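Local coordinates for putative glycosyltransferase (Mannosyltransferase) involved in glycosylating the PBCV-1 major capsid protein (PDB 2P73), which probably acts as a metal-dependent glycosyltransferase domain that binds UDP-glucose and manganese, contributing to glycosylation of the viral major capsid protein, at residues P174-C179 / V188-F193. Numbering follows the deposited sequence.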
loop_
_atom_site.group_PDB
_atom_site.type_symbol
_atom_site.label_atom_id
_atom_site.label_comp_id
_atom_site.label_asym_id
_atom_site.label_seq_id
_atom_site.Cartn_x
_atom_site.Cartn_y
_atom_site.Cartn_z
ATOM N N PRO A 174 -3.499 12.591 2.456
ATOM C CA PRO A 174 -2.592 11.545 2.922
ATOM C C PRO A 174 -2.120 11.656 4.385
ATOM O O PRO A 174 -1.314 10.807 4.847
ATOM C CB PRO A 174 -1.396 11.728 1.994
ATOM C CG PRO A 174 -1.348 13.206 1.799
ATOM C CD PRO A 174 -2.772 13.668 1.755
ATOM N N TYR A 175 -2.610 12.662 5.102
ATOM C CA TYR A 175 -1.967 13.109 6.363
ATOM C C TYR A 175 -1.819 12.063 7.465
ATOM O O TYR A 175 -0.817 12.049 8.175
ATOM C CB TYR A 175 -2.606 14.411 6.901
ATOM C CG TYR A 175 -2.709 15.481 5.831
ATOM C CD1 TYR A 175 -1.587 15.846 5.074
ATOM C CD2 TYR A 175 -3.917 16.110 5.560
ATOM C CE1 TYR A 175 -1.665 16.806 4.078
ATOM C CE2 TYR A 175 -4.009 17.099 4.550
ATOM C CZ TYR A 175 -2.877 17.433 3.821
ATOM O OH TYR A 175 -2.953 18.378 2.826
ATOM N N THR A 176 -2.794 11.170 7.575
ATOM C CA THR A 176 -2.745 10.119 8.592
ATOM C C THR A 176 -2.446 8.717 8.038
ATOM O O THR A 176 -1.849 7.892 8.730
ATOM C CB THR A 176 -4.060 10.080 9.412
ATOM O OG1 THR A 176 -5.171 9.960 8.517
ATOM C CG2 THR A 176 -4.233 11.374 10.228
ATOM N N LEU A 177 -2.846 8.452 6.794
ATOM C CA LEU A 177 -2.781 7.094 6.233
ATOM C C LEU A 177 -1.716 6.862 5.163
ATOM O O LEU A 177 -1.396 5.716 4.845
ATOM C CB LEU A 177 -4.149 6.678 5.704
ATOM C CG LEU A 177 -5.224 6.485 6.786
ATOM C CD1 LEU A 177 -6.632 6.555 6.183
ATOM C CD2 LEU A 177 -5.011 5.185 7.531
ATOM N N ASN A 178 -1.192 7.932 4.578
ATOM C CA ASN A 178 -0.046 7.805 3.660
ATOM C C ASN A 178 0.909 8.971 3.900
ATOM O O ASN A 178 1.182 9.760 3.000
ATOM C CB ASN A 178 -0.478 7.727 2.186
ATOM C CG ASN A 178 0.622 7.176 1.269
ATOM O OD1 ASN A 178 1.814 7.115 1.632
ATOM N ND2 ASN A 178 0.226 6.777 0.061
ATOM N N CYS A 179 1.402 9.078 5.130
ATOM C CA CYS A 179 2.157 10.263 5.526
ATOM C C CYS A 179 3.636 10.161 5.157
ATOM O O CYS A 179 4.436 9.573 5.889
ATOM C CB CYS A 179 1.969 10.567 7.008
ATOM S SG CYS A 179 2.789 12.072 7.509
ATOM N N VAL A 188 3.719 13.554 10.720
ATOM C CA VAL A 188 4.274 12.224 11.048
ATOM C C VAL A 188 3.878 11.721 12.437
ATOM O O VAL A 188 3.534 10.546 12.607
ATOM C CB VAL A 188 5.815 12.167 10.863
ATOM C CG1 VAL A 188 6.399 10.912 11.510
ATOM C CG2 VAL A 188 6.181 12.207 9.382
ATOM N N LYS A 189 3.887 12.627 13.414
ATOM C CA LYS A 189 3.594 12.278 14.807
ATOM C C LYS A 189 2.146 11.807 15.037
ATOM O O LYS A 189 1.922 10.977 15.922
ATOM C CB LYS A 189 3.957 13.444 15.752
ATOM N N ASP A 190 1.183 12.316 14.253
ATOM C CA ASP A 190 -0.236 11.891 14.383
ATOM C C ASP A 190 -0.742 10.972 13.257
ATOM O O ASP A 190 -1.943 10.702 13.146
ATOM C CB ASP A 190 -1.193 13.082 14.566
ATOM C CG ASP A 190 -2.551 12.657 15.187
ATOM O OD1 ASP A 190 -3.525 12.451 14.406
ATOM O OD2 ASP A 190 -2.632 12.489 16.446
ATOM N N ALA A 191 0.181 10.500 12.427
ATOM C CA ALA A 191 -0.152 9.576 11.364
ATOM C C ALA A 191 -0.294 8.179 11.943
ATOM O O ALA A 191 0.282 7.878 13.000
ATOM C CB ALA A 191 0.934 9.591 10.309
ATOM N N LEU A 192 -1.078 7.341 11.267
ATOM C CA LEU A 192 -1.057 5.913 11.526
ATOM C C LEU A 192 0.022 5.260 10.659
ATOM O O LEU A 192 0.914 4.604 11.177
ATOM C CB LEU A 192 -2.432 5.298 11.295
ATOM C CG LEU A 192 -2.607 3.783 11.440
ATOM C CD1 LEU A 192 -2.295 3.333 12.848
ATOM C CD2 LEU A 192 -4.033 3.369 11.053
ATOM N N PHE A 193 -0.041 5.473 9.344
ATOM C CA PHE A 193 0.918 4.885 8.411
ATOM C C PHE A 193 1.916 5.932 7.904
ATOM O O PHE A 193 1.527 6.930 7.299
ATOM C CB PHE A 193 0.191 4.213 7.240
ATOM C CG PHE A 193 -0.694 3.054 7.651
ATOM C CD1 PHE A 193 -0.246 2.099 8.569
ATOM C CD2 PHE A 193 -1.957 2.907 7.107
ATOM C CE1 PHE A 193 -1.055 1.053 8.954
ATOM C CE2 PHE A 193 -2.770 1.859 7.487
ATOM C CZ PHE A 193 -2.315 0.927 8.411
#
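Phe193 and Cys179 bury the largest areas in this contact, followed by Leu177 and Thr176, and together they illustrate how a short strand pairing can draw two loops together close to a nucleotide and metal site. The Phe193 ring presents its edge to the carbonyl of Leu177, whose O lies near the ring plane, 3.6 Å from Phe193 CD2. The Leu177 side chain starts off away from the partner segment, but with CG anti to the carbonyl carbon (chi1 -67°) it bends back, bringing its CD2 branch to 3.8 Å from Phe193 CD2. Leu192 lays its CG over the centre of one ring face, while Val83, Val85, Leu77 and Leu79 also pack against this phenylalanine.

Thr176 O accepts two backbone N-H groups in its carbonyl plane, from Leu192 N at 2.7 Å and from Phe193 N at 3.1 Å. A third bond runs the other way, Cys179 N to Phe193 O at 3.1 Å. Beyond it, Cys179 CB sits 3.6 Å from Ala191 CB, and SG reaches Val188 CG2 at 3.9 Å.

The Asn178 amide is held at both ends, ND2 by Asn121 and OD1 by ND1 of the manganese ligand His195. Here the parallel strands 179-180 and 193-195 begin, in a small sheet beside the manganese and UDP site of a GT-A-type glycosyltransferase.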